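Local structure of topoisomerase IV subunit A (Escherichia coli, 1ZVT) at residues Q96-A101 with P137-D142; A104-V109 with K169-K174; S144-A149 with M156-V161. The protein probably binds DNA through this C-terminal beta-pinwheel domain, thereby influencing which DNA substrates the decatenating and supercoil-removing enzyme acts on. All coordinates share one frame; numbering follows the deposited sequence.

Contact 1: residues Q96-A101 with P137-D142; sequences QKLLMA and PVVIED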
ATOM      1  N   GLN A  96       3.615  13.448   5.805  1.00 21.94           N
ATOM      2  CA  GLN A  96       4.061  12.657   4.643  1.00 20.48           C
ATOM      3  C   GLN A  96       2.882  12.344   3.725  1.00 20.37           C
ATOM      4  O   GLN A  96       1.890  11.767   4.158  1.00 19.84           O
ATOM      5  CB  GLN A  96       4.713  11.319   5.092  1.00 20.50           C
ATOM      6  CG  GLN A  96       5.139  10.415   3.942  1.00 23.08           C
ATOM      7  CD  GLN A  96       6.219  11.044   3.099  1.00 25.93           C
ATOM      8  OE1 GLN A  96       7.276  11.424   3.613  1.00 25.69           O
ATOM      9  NE2 GLN A  96       5.952  11.192   1.802  1.00 26.08           N
ATOM     10  N   LYS A  97       2.999  12.700   2.456  1.00 19.56           N
ATOM     11  CA  LYS A  97       1.945  12.344   1.498  1.00 19.61           C
ATOM     12  C   LYS A  97       1.951  10.873   1.118  1.00 18.19           C
ATOM     13  O   LYS A  97       3.020  10.270   0.948  1.00 18.42           O
ATOM     14  CB  LYS A  97       2.059  13.203   0.236  1.00 20.14           C
ATOM     15  CG  LYS A  97       1.803  14.701   0.482  1.00 23.90           C
ATOM     16  CD  LYS A  97       0.315  15.024   0.424  1.00 30.64           C
ATOM     17  CE  LYS A  97       0.010  16.468   0.820  1.00 31.47           C
ATOM     18  NZ  LYS A  97       0.422  17.460  -0.229  1.00 35.05           N
ATOM     19  N   LEU A  98       0.744  10.317   0.958  1.00 17.56           N
ATOM     20  CA  LEU A  98       0.555   8.899   0.641  1.00 16.91           C
ATOM     21  C   LEU A  98      -0.489   8.785  -0.433  1.00 17.58           C
ATOM     22  O   LEU A  98      -1.381   9.640  -0.531  1.00 18.34           O
ATOM     23  CB  LEU A  98       0.015   8.148   1.865  1.00 18.01           C
ATOM     24  CG  LEU A  98       0.743   8.298   3.192  1.00 20.09           C
ATOM     25  CD1 LEU A  98      -0.061   7.640   4.300  1.00 21.43           C
ATOM     26  CD2 LEU A  98       2.108   7.625   3.050  1.00 21.90           C
ATOM     27  N   LEU A  99      -0.392   7.733  -1.232  1.00 17.05           N
ATOM     28  CA  LEU A  99      -1.452   7.417  -2.189  1.00 16.97           C
ATOM     29  C   LEU A  99      -2.260   6.234  -1.659  1.00 17.34           C
ATOM     30  O   LEU A  99      -1.707   5.142  -1.477  1.00 16.96           O
ATOM     31  CB  LEU A  99      -0.836   7.074  -3.556  1.00 16.71           C
ATOM     32  CG  LEU A  99      -1.722   6.472  -4.647  1.00 18.40           C
ATOM     33  CD1 LEU A  99      -2.842   7.455  -5.003  1.00 18.66           C
ATOM     34  CD2 LEU A  99      -0.891   6.138  -5.890  1.00 18.34           C
ATOM     35  N   MET A 100      -3.567   6.441  -1.479  1.00 16.41           N
ATOM     36  CA  MET A 100      -4.498   5.392  -1.046  1.00 17.71           C
ATOM     37  C   MET A 100      -5.398   5.039  -2.213  1.00 17.49           C
ATOM     38  O   MET A 100      -5.831   5.929  -2.949  1.00 17.37           O
ATOM     39  CB  MET A 100      -5.383   5.889   0.105  1.00 19.05           C
ATOM     40  CG  MET A 100      -4.647   6.209   1.398  1.00 19.98           C
ATOM     41  SD  MET A 100      -3.719   4.805   2.090  1.00 25.31           S
ATOM     42  CE  MET A 100      -4.908   3.498   2.124  1.00 26.24           C
ATOM     43  N   ALA A 101      -5.685   3.749  -2.396  1.00 16.75           N
ATOM     44  CA  ALA A 101      -6.492   3.337  -3.540  1.00 15.65           C
ATOM     45  C   ALA A 101      -7.114   1.976  -3.333  1.00 16.38           C
ATOM     46  O   ALA A 101      -6.657   1.175  -2.488  1.00 16.36           O
ATOM     47  CB  ALA A 101      -5.639   3.344  -4.824  1.00 16.54           C
ATOM     48  N   PRO A 137      -0.625   0.852   0.096  1.00 17.47           N
ATOM     49  CA  PRO A 137      -0.389   2.326   0.142  1.00 18.65           C
ATOM     50  C   PRO A 137       0.971   2.660  -0.398  1.00 18.63           C
ATOM     51  O   PRO A 137       1.913   1.888  -0.196  1.00 20.73           O
ATOM     52  CB  PRO A 137      -0.447   2.659   1.654  1.00 19.34           C
ATOM     53  CG  PRO A 137      -1.361   1.573   2.195  1.00 19.21           C
ATOM     54  CD  PRO A 137      -0.979   0.326   1.421  1.00 18.67           C
ATOM     55  N   VAL A 138       1.093   3.793  -1.083  1.00 18.81           N
ATOM     56  CA  VAL A 138       2.361   4.190  -1.655  1.00 19.42           C
ATOM     57  C   VAL A 138       2.768   5.507  -1.044  1.00 19.11           C
ATOM     58  O   VAL A 138       2.002   6.475  -1.077  1.00 19.87           O
ATOM     59  CB  VAL A 138       2.301   4.344  -3.171  1.00 19.20           C
ATOM     60  CG1 VAL A 138       3.710   4.677  -3.742  1.00 20.34           C
ATOM     61  CG2 VAL A 138       1.740   3.062  -3.811  1.00 20.08           C
ATOM     62  N   VAL A 139       3.973   5.535  -0.476  1.00 19.91           N
ATOM     63  CA  VAL A 139       4.533   6.775   0.058  1.00 21.02           C
ATOM     64  C   VAL A 139       4.969   7.634  -1.125  1.00 21.09           C
ATOM     65  O   VAL A 139       5.722   7.184  -2.014  1.00 21.71           O
ATOM     66  CB  VAL A 139       5.720   6.500   1.013  1.00 20.46           C
ATOM     67  CG1 VAL A 139       6.428   7.787   1.413  1.00 23.71           C
ATOM     68  CG2 VAL A 139       5.272   5.738   2.238  1.00 21.35           C
ATOM     69  N   ILE A 140       4.482   8.873  -1.160  1.00 20.75           N
ATOM     70  CA  ILE A 140       4.805   9.756  -2.276  1.00 21.01           C
ATOM     71  C   ILE A 140       6.047  10.577  -1.904  1.00 23.30           C
ATOM     72  O   ILE A 140       5.976  11.449  -1.030  1.00 23.14           O
ATOM     73  CB  ILE A 140       3.626  10.684  -2.620  1.00 21.09           C
ATOM     74  CG1 ILE A 140       2.421   9.884  -3.136  1.00 19.87           C
ATOM     75  CG2 ILE A 140       4.088  11.754  -3.640  1.00 21.23           C
ATOM     76  CD1 ILE A 140       1.104  10.688  -3.120  1.00 19.87           C
ATOM     77  N   GLU A 141       7.164  10.300  -2.584  1.00 25.19           N
ATOM     78  CA  GLU A 141       8.462  10.885  -2.211  1.00 27.86           C
ATOM     79  C   GLU A 141       8.623  12.301  -2.726  1.00 28.42           C
ATOM     80  O   GLU A 141       9.200  13.144  -2.033  1.00 30.26           O
ATOM     81  CB  GLU A 141       9.633  10.007  -2.684  1.00 28.37           C
ATOM     82  CG  GLU A 141       9.717   8.655  -1.977  1.00 32.70           C
ATOM     83  CD  GLU A 141      10.019   8.749  -0.483  1.00 36.78           C
ATOM     84  OE1 GLU A 141      10.539   9.791  -0.010  1.00 40.82           O
ATOM     85  OE2 GLU A 141       9.734   7.756   0.226  1.00 41.53           O
ATOM     86  N   ASP A 142       8.096  12.562  -3.924  1.00 29.13           N
ATOM     87  CA  ASP A 142       8.127  13.891  -4.544  1.00 29.72           C
ATOM     88  C   ASP A 142       6.785  14.219  -5.214  1.00 29.33           C
ATOM     89  O   ASP A 142       6.207  13.397  -5.945  1.00 27.30           O
ATOM     90  CB  ASP A 142       9.271  13.968  -5.566  1.00 30.45           C
ATOM     91  CG  ASP A 142       9.346  15.332  -6.301  1.00 33.53           C
ATOM     92  OD1 ASP A 142       8.764  16.339  -5.855  1.00 37.38           O
ATOM     93  OD2 ASP A 142      10.021  15.401  -7.348  1.00 38.67           O
TER

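Contact 2: residues A104-V109 with K169-K174; sequences AGYGFV and KGKGNK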
ATOM      1  N   ALA A 104     -10.728  -1.277  -7.418  1.00 16.65           N
ATOM      2  CA  ALA A 104     -11.762  -0.813  -8.352  1.00 16.45           C
ATOM      3  C   ALA A 104     -11.269   0.379  -9.195  1.00 17.44           C
ATOM      4  O   ALA A 104     -11.966   0.815 -10.113  1.00 18.35           O
ATOM      5  CB  ALA A 104     -13.034  -0.431  -7.549  1.00 16.66           C
ATOM      6  N   GLY A 105     -10.100   0.923  -8.860  1.00 16.95           N
ATOM      7  CA  GLY A 105      -9.484   2.005  -9.638  1.00 16.90           C
ATOM      8  C   GLY A 105      -9.815   3.404  -9.144  1.00 17.17           C
ATOM      9  O   GLY A 105      -9.729   4.379  -9.918  1.00 17.62           O
ATOM     10  N   TYR A 106     -10.204   3.498  -7.871  1.00 17.05           N
ATOM     11  CA  TYR A 106     -10.465   4.781  -7.215  1.00 17.29           C
ATOM     12  C   TYR A 106      -9.448   5.025  -6.114  1.00 17.11           C
ATOM     13  O   TYR A 106      -8.976   4.093  -5.496  1.00 17.73           O
ATOM     14  CB  TYR A 106     -11.877   4.772  -6.609  1.00 18.14           C
ATOM     15  CG  TYR A 106     -12.960   4.794  -7.667  1.00 19.61           C
ATOM     16  CD1 TYR A 106     -13.385   3.619  -8.289  1.00 20.62           C
ATOM     17  CD2 TYR A 106     -13.539   5.991  -8.040  1.00 20.96           C
ATOM     18  CE1 TYR A 106     -14.391   3.643  -9.284  1.00 22.96           C
ATOM     19  CE2 TYR A 106     -14.528   6.040  -9.024  1.00 22.42           C
ATOM     20  CZ  TYR A 106     -14.935   4.866  -9.644  1.00 21.66           C
ATOM     21  OH  TYR A 106     -15.919   4.921 -10.598  1.00 23.73           O
ATOM     22  N   GLY A 107      -9.112   6.283  -5.859  1.00 16.41           N
ATOM     23  CA  GLY A 107      -8.244   6.587  -4.735  1.00 16.88           C
ATOM     24  C   GLY A 107      -8.008   8.055  -4.494  1.00 16.88           C
ATOM     25  O   GLY A 107      -8.691   8.924  -5.065  1.00 16.91           O
ATOM     26  N   PHE A 108      -7.054   8.350  -3.628  1.00 16.37           N
ATOM     27  CA  PHE A 108      -6.816   9.745  -3.267  1.00 16.65           C
ATOM     28  C   PHE A 108      -5.454   9.930  -2.678  1.00 16.97           C
ATOM     29  O   PHE A 108      -4.824   8.985  -2.212  1.00 17.69           O
ATOM     30  CB  PHE A 108      -7.920  10.265  -2.310  1.00 16.08           C
ATOM     31  CG  PHE A 108      -8.098   9.446  -1.038  1.00 16.76           C
ATOM     32  CD1 PHE A 108      -7.367   9.756   0.103  1.00 16.83           C
ATOM     33  CD2 PHE A 108      -9.020   8.390  -0.977  1.00 17.24           C
ATOM     34  CE1 PHE A 108      -7.522   9.003   1.301  1.00 15.67           C
ATOM     35  CE2 PHE A 108      -9.182   7.649   0.197  1.00 17.35           C
ATOM     36  CZ  PHE A 108      -8.419   7.951   1.336  1.00 15.80           C
ATOM     37  N   VAL A 109      -4.990  11.170  -2.686  1.00 17.09           N
ATOM     38  CA  VAL A 109      -3.767  11.494  -1.963  1.00 18.07           C
ATOM     39  C   VAL A 109      -4.184  11.954  -0.569  1.00 18.77           C
ATOM     40  O   VAL A 109      -5.190  12.655  -0.420  1.00 19.78           O
ATOM     41  CB  VAL A 109      -2.976  12.609  -2.681  1.00 18.65           C
ATOM     42  CG1 VAL A 109      -1.778  13.018  -1.860  1.00 18.91           C
ATOM     43  CG2 VAL A 109      -2.502  12.113  -4.066  1.00 20.12           C
ATOM     44  N   LYS A 169     -10.404  10.998   3.507  1.00 22.65           N
ATOM     45  CA  LYS A 169     -11.038   9.684   3.499  1.00 23.59           C
ATOM     46  C   LYS A 169     -12.028   9.597   2.335  1.00 22.97           C
ATOM     47  O   LYS A 169     -12.276  10.602   1.643  1.00 23.92           O
ATOM     48  CB  LYS A 169     -11.786   9.451   4.820  1.00 23.63           C
ATOM     49  CG  LYS A 169     -12.958  10.419   5.017  1.00 25.56           C
ATOM     50  CD  LYS A 169     -13.625  10.253   6.399  1.00 27.13           C
ATOM     51  CE  LYS A 169     -14.927  11.041   6.469  1.00 34.16           C
ATOM     52  NZ  LYS A 169     -14.833  12.419   5.865  1.00 37.09           N
ATOM     53  N   GLY A 170     -12.606   8.410   2.147  1.00 21.87           N
ATOM     54  CA  GLY A 170     -13.722   8.199   1.204  1.00 22.07           C
ATOM     55  C   GLY A 170     -13.422   7.140   0.165  1.00 21.32           C
ATOM     56  O   GLY A 170     -12.408   6.419   0.251  1.00 21.13           O
ATOM     57  N   LYS A 171     -14.298   7.049  -0.829  1.00 20.31           N
ATOM     58  CA  LYS A 171     -14.056   6.152  -1.957  1.00 20.29           C
ATOM     59  C   LYS A 171     -12.864   6.634  -2.772  1.00 20.17           C
ATOM     60  O   LYS A 171     -12.113   5.819  -3.325  1.00 19.88           O
ATOM     61  CB  LYS A 171     -15.300   6.100  -2.842  1.00 19.71           C
ATOM     62  CG  LYS A 171     -15.182   5.225  -4.075  1.00 21.12           C
ATOM     63  CD  LYS A 171     -16.407   5.452  -4.980  1.00 23.46           C
ATOM     64  CE  LYS A 171     -16.428   4.524  -6.186  1.00 24.82           C
ATOM     65  NZ  LYS A 171     -17.697   4.688  -6.986  1.00 23.11           N
ATOM     66  N   GLY A 172     -12.688   7.956  -2.836  1.00 19.94           N
ATOM     67  CA  GLY A 172     -11.724   8.550  -3.740  1.00 19.45           C
ATOM     68  C   GLY A 172     -12.292   8.856  -5.113  1.00 20.31           C
ATOM     69  O   GLY A 172     -13.482   8.618  -5.403  1.00 20.50           O
ATOM     70  N   ASN A 173     -11.439   9.406  -5.964  1.00 19.27           N
ATOM     71  CA  ASN A 173     -11.834   9.745  -7.326  1.00 19.27           C
ATOM     72  C   ASN A 173     -11.195   8.740  -8.282  1.00 19.02           C
ATOM     73  O   ASN A 173     -10.254   8.039  -7.910  1.00 18.67           O
ATOM     74  CB  ASN A 173     -11.363  11.156  -7.646  1.00 19.51           C
ATOM     75  CG  ASN A 173     -12.080  12.205  -6.816  1.00 22.27           C
ATOM     76  OD1 ASN A 173     -13.286  12.400  -6.969  1.00 25.05           O
ATOM     77  ND2 ASN A 173     -11.354  12.861  -5.922  1.00 20.98           N
ATOM     78  N   LYS A 174     -11.712   8.661  -9.506  1.00 18.91           N
ATOM     79  CA  LYS A 174     -11.227   7.692 -10.474  1.00 19.32           C
ATOM     80  C   LYS A 174      -9.766   7.949 -10.858  1.00 18.79           C
ATOM     81  O   LYS A 174      -9.384   9.066 -11.254  1.00 18.89           O
ATOM     82  CB  LYS A 174     -12.113   7.724 -11.733  1.00 18.92           C
ATOM     83  CG  LYS A 174     -11.857   6.558 -12.676  1.00 21.15           C
ATOM     84  CD  LYS A 174     -12.852   6.549 -13.845  1.00 21.56           C
ATOM     85  CE  LYS A 174     -14.261   6.212 -13.365  1.00 23.06           C
ATOM     86  NZ  LYS A 174     -15.266   6.366 -14.473  1.00 26.27           N
TER
HETATM   87  O   HOH W   1     -17.786   2.624  -8.926  1.00 29.74           O
HETATM   88  O   HOH W   2      -8.779  11.706  -5.294  1.00 22.10           O

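Contact 3: residues S144-A149 with M156-V161; sequences SDMLLA and MLMFPV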
ATOM      1  N   SER A 144       6.068  15.840  -7.721  1.00 27.74           N
ATOM      2  CA  SER A 144       6.104  15.823  -9.190  1.00 27.41           C
ATOM      3  C   SER A 144       6.229  14.405  -9.776  1.00 26.19           C
ATOM      4  O   SER A 144       6.315  14.217 -10.990  1.00 25.69           O
ATOM      5  CB  SER A 144       7.205  16.751  -9.723  1.00 28.24           C
ATOM      6  OG  SER A 144       8.490  16.174  -9.555  1.00 33.05           O
ATOM      7  N   ASP A 145       6.212  13.402  -8.901  1.00 24.55           N
ATOM      8  CA  ASP A 145       6.303  12.010  -9.344  1.00 23.90           C
ATOM      9  C   ASP A 145       5.091  11.627 -10.210  1.00 23.01           C
ATOM     10  O   ASP A 145       4.059  12.313 -10.187  1.00 22.27           O
ATOM     11  CB  ASP A 145       6.430  11.083  -8.130  1.00 24.22           C
ATOM     12  CG  ASP A 145       7.856  11.077  -7.509  1.00 27.89           C
ATOM     13  OD1 ASP A 145       8.802  11.678  -8.076  1.00 28.01           O
ATOM     14  OD2 ASP A 145       8.019  10.458  -6.426  1.00 30.54           O
ATOM     15  N   MET A 146       5.243  10.548 -10.984  1.00 21.84           N
ATOM     16  CA  MET A 146       4.180  10.052 -11.864  1.00 21.98           C
ATOM     17  C   MET A 146       3.481   8.872 -11.203  1.00 20.66           C
ATOM     18  O   MET A 146       4.120   8.032 -10.585  1.00 22.49           O
ATOM     19  CB  MET A 146       4.745   9.556 -13.195  1.00 22.42           C
ATOM     20  CG  MET A 146       5.497  10.606 -13.989  1.00 25.76           C
ATOM     21  SD  MET A 146       4.397  11.960 -14.419  1.00 32.10           S
ATOM     22  CE  MET A 146       3.273  11.207 -15.526  1.00 29.71           C
ATOM     23  N   LEU A 147       2.168   8.826 -11.326  1.00 19.10           N
ATOM     24  CA  LEU A 147       1.376   7.662 -10.922  1.00 18.01           C
ATOM     25  C   LEU A 147       1.297   6.740 -12.131  1.00 17.66           C
ATOM     26  O   LEU A 147       1.070   7.201 -13.247  1.00 17.55           O
ATOM     27  CB  LEU A 147      -0.037   8.126 -10.508  1.00 18.46           C
ATOM     28  CG  LEU A 147      -1.068   7.078 -10.065  1.00 18.42           C
ATOM     29  CD1 LEU A 147      -2.094   7.719  -9.141  1.00 17.95           C
ATOM     30  CD2 LEU A 147      -1.749   6.409 -11.267  1.00 19.86           C
ATOM     31  N   LEU A 148       1.513   5.447 -11.914  1.00 17.03           N
ATOM     32  CA  LEU A 148       1.440   4.477 -12.997  1.00 17.22           C
ATOM     33  C   LEU A 148       0.510   3.373 -12.545  1.00 16.59           C
ATOM     34  O   LEU A 148       0.697   2.784 -11.464  1.00 16.50           O
ATOM     35  CB  LEU A 148       2.828   3.918 -13.344  1.00 17.76           C
ATOM     36  CG  LEU A 148       2.829   2.830 -14.416  1.00 19.51           C
ATOM     37  CD1 LEU A 148       2.351   3.334 -15.781  1.00 21.97           C
ATOM     38  CD2 LEU A 148       4.202   2.197 -14.553  1.00 21.08           C
ATOM     39  N   ALA A 149      -0.548   3.164 -13.324  1.00 15.41           N
ATOM     40  CA  ALA A 149      -1.536   2.146 -12.997  1.00 15.24           C
ATOM     41  C   ALA A 149      -1.523   1.095 -14.074  1.00 15.56           C
ATOM     42  O   ALA A 149      -1.426   1.414 -15.262  1.00 15.84           O
ATOM     43  CB  ALA A 149      -2.964   2.786 -12.955  1.00 16.16           C
ATOM     44  N   MET A 156      -2.395   0.119 -19.280  1.00 19.39           N
ATOM     45  CA  MET A 156      -1.478   0.980 -18.524  1.00 20.65           C
ATOM     46  C   MET A 156      -1.840   2.452 -18.712  1.00 19.16           C
ATOM     47  O   MET A 156      -2.163   2.903 -19.821  1.00 18.42           O
ATOM     48  CB  MET A 156      -0.019   0.755 -18.958  1.00 21.05           C
ATOM     49  CG  MET A 156       0.478  -0.649 -18.722  1.00 24.50           C
ATOM     50  SD  MET A 156       2.222  -0.806 -19.181  1.00 30.97           S
ATOM     51  CE  MET A 156       2.936   0.589 -18.406  1.00 22.10           C
ATOM     52  N   LEU A 157      -1.803   3.200 -17.619  1.00 17.88           N
ATOM     53  CA  LEU A 157      -2.033   4.649 -17.687  1.00 18.25           C
ATOM     54  C   LEU A 157      -1.060   5.339 -16.764  1.00 18.32           C
ATOM     55  O   LEU A 157      -0.888   4.900 -15.634  1.00 18.30           O
ATOM     56  CB  LEU A 157      -3.459   4.992 -17.230  1.00 18.48           C
ATOM     57  CG  LEU A 157      -3.870   6.478 -17.283  1.00 16.95           C
ATOM     58  CD1 LEU A 157      -3.950   6.994 -18.707  1.00 19.42           C
ATOM     59  CD2 LEU A 157      -5.204   6.712 -16.594  1.00 19.61           C
ATOM     60  N   MET A 158      -0.449   6.422 -17.234  1.00 19.17           N
ATOM     61  CA  MET A 158       0.477   7.202 -16.393  1.00 19.00           C
ATOM     62  C   MET A 158       0.061   8.676 -16.419  1.00 18.56           C
ATOM     63  O   MET A 158      -0.238   9.216 -17.485  1.00 19.19           O
ATOM     64  CB  MET A 158       1.929   7.087 -16.877  1.00 19.13           C
ATOM     65  CG  MET A 158       2.926   7.724 -15.918  1.00 20.46           C
ATOM     66  SD  MET A 158       4.620   7.280 -16.349  1.00 24.64           S
ATOM     67  CE  MET A 158       4.968   8.335 -17.734  1.00 24.97           C
ATOM     68  N   PHE A 159       0.060   9.330 -15.258  1.00 18.26           N
ATOM     69  CA  PHE A 159      -0.181  10.780 -15.191  1.00 18.79           C
ATOM     70  C   PHE A 159       0.437  11.309 -13.898  1.00 19.16           C
ATOM     71  O   PHE A 159       0.695  10.524 -12.982  1.00 19.24           O
ATOM     72  CB  PHE A 159      -1.689  11.112 -15.261  1.00 19.06           C
ATOM     73  CG  PHE A 159      -2.511  10.483 -14.160  1.00 17.76           C
ATOM     74  CD1 PHE A 159      -2.571  11.060 -12.887  1.00 14.88           C
ATOM     75  CD2 PHE A 159      -3.261   9.335 -14.413  1.00 19.01           C
ATOM     76  CE1 PHE A 159      -3.341  10.471 -11.872  1.00 17.96           C
ATOM     77  CE2 PHE A 159      -4.018   8.737 -13.406  1.00 17.34           C
ATOM     78  CZ  PHE A 159      -4.063   9.318 -12.136  1.00 17.25           C
ATOM     79  N   PRO A 160       0.700  12.623 -13.823  1.00 20.34           N
ATOM     80  CA  PRO A 160       1.352  13.149 -12.612  1.00 20.30           C
ATOM     81  C   PRO A 160       0.490  12.897 -11.377  1.00 20.11           C
ATOM     82  O   PRO A 160      -0.717  13.115 -11.413  1.00 19.54           O
ATOM     83  CB  PRO A 160       1.459  14.647 -12.904  1.00 19.78           C
ATOM     84  CG  PRO A 160       1.459  14.738 -14.406  1.00 19.98           C
ATOM     85  CD  PRO A 160       0.445  13.698 -14.801  1.00 20.74           C
ATOM     86  N   VAL A 161       1.098  12.422 -10.286  1.00 20.40           N
ATOM     87  CA  VAL A 161       0.300  12.094  -9.098  1.00 20.99           C
ATOM     88  C   VAL A 161      -0.443  13.331  -8.514  1.00 21.15           C
ATOM     89  O   VAL A 161      -1.481  13.172  -7.872  1.00 21.30           O
ATOM     90  CB  VAL A 161       1.140  11.323  -8.026  1.00 20.59           C
ATOM     91  CG1 VAL A 161       2.120  12.247  -7.364  1.00 20.41           C
ATOM     92  CG2 VAL A 161       0.227  10.623  -6.986  1.00 21.65           C
TER

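Contact 1: residues Q96-A101 with P137-D142
L99 and V138 face each other as an antiparallel hydrogen-bonded pair. L99 N gives its hydrogen to V138 O at 2.7 Å, and V138 N returns one to L99 O at 3.1 Å. Further along, past the non-hydrogen-bonded pair L98 and V139, I140 N reaches K97 O at 2.9 Å.

The polar side-chain work falls to Q96. Its CG is anti to the backbone N (chi1 177°) and the chain bends at chi2; NE2 bonds to K97 O at 3.2 Å, on a lone pair and in the plane of the amide. Two donors therefore grip K97 O, the second being I140 N, tilted 35° from the carbonyl plane. Q96 also crosses V139 at about a right angle, with NE2 3.5 Å from V139 CG1.

This is the seam between edge strand 138-139 and inner strand 97-101 of one four-stranded antiparallel blade of the beta-pinwheel; 106-111 flanks 97-101 on its other side.

Apolar contacts dress both faces. L98 CD2 meets V139 CG2 at 3.8 Å, with L90 also against L98. On the other face L99 CB and V138 CB lie 4.2 Å apart, and L193 and V195 of strand 190-196 pack on L99. I140, its CG1 anti to the carbonyl carbon, lays CD1 against the backbone carbonyl of L98 and near L99 CB. M100 SD rests 3.9 Å from P137 CB.

Contact 2: residues A104-V109 with K169-K174
Y106 lies beneath the extended chain of K171, its CG anti to the carbonyl carbon (chi1 -70°). CB touches the backbone at K171 O, 3.5 Å away. Beyond CG, K171 CE stands over the centre of one ring face, 3.5 Å from the centroid, as a CH-pi contact. K171 NZ, 4.1 Å from the same centroid, adds a cation-pi interaction. CD2 passes 3.6 Å from K174 N. At the tip, OH meets K174 CE at 3.5 Å, and a water bound to K171 NZ touches that hydroxyl weakly.

The backbone underneath pairs G107 with N173: G107 N to N173 O and N173 N to G107 O, both 2.9 Å. A second water bridges G107 O and N173 ND2. G172 CA sits against G107 O, and a CB there would clash with that oxygen. G172 CA also meets the edge of the F108 ring, while G170 O approaches F108 CE2 at 3.5 Å.

Strand 173-174 is an edge strand of this four-stranded blade of the beta-pinwheel, with 106-111 between it and 97-101; F108 packs on M100 of that inner strand, and R225 NH1 hydrogen-bonds to K174 O.

Contact 3: residues S144-A149 with M156-V161
M146 meets M158 and P160 because its chain doubles back: CG lies beside the backbone N, and bends at chi2 (-62°) and chi3 (-67°) fold the thioether over the opposite strand. F159 has its CG in the crowded position between backbone N and carbonyl carbon (chi1 59°), with the ring alongside L147.

M146 CE lies 3.3 Å from F159 C and 3.5 Å from M158 CG, with P160 CD close by, while SD lies against P160 CA; the M146 and M158 side chains cross at about a right angle. An alanine at M146 would probably open a gap over P160 and beside M158, since CG, SD and CE would be gone and only the contact of CB with M158 kept.

On the other face L147 and F159 lie side by side, pointing the same way. L147 CD2 is 3.8 Å from F159 CZ, and L147 CB sits above one face of the ring, offset toward its rim. Back on the face of M158, L148 CD1 meets M156 CE, also at 3.8 Å, and lies close to L157 O.

Four backbone bonds hold the strands, L147 with F159 and A149 with L157 each in both directions, and V161 N adds one past the strand ends to D145 O at 3.0 Å. L218 of helix 215-219 covers M156 and M158.

Strand 190-196 flanks 146-151 and strand 230-231 flanks 155-160, so the hairpin supplies the two inner strands of a four-stranded blade of this beta-pinwheel, the fold of gyrase-type C-terminal domains.

Contacts 1 and 2 are the two edge seams of one blade, tying 138-139 to 97-101 and 173-174 to 106-111; the inner strands are neighbours, with a probable hydrogen bond between F108 N and M100 O. Contact 3 is the inner hairpin of the next blade and the most buried of the three, dominated by methionine, leucine and phenylalanine. Contact 1 is partly buried, mostly aliphatic, with one glutamine at its end. Contact 2 lies nearer the surface and works with lysines, a tyrosine, glycines and waters. After the hairpin of contact 3, the chain returns to the earlier blade to lay down 173-174. L99 against L147 and I140 against V161 pack contact 1 onto contact 3.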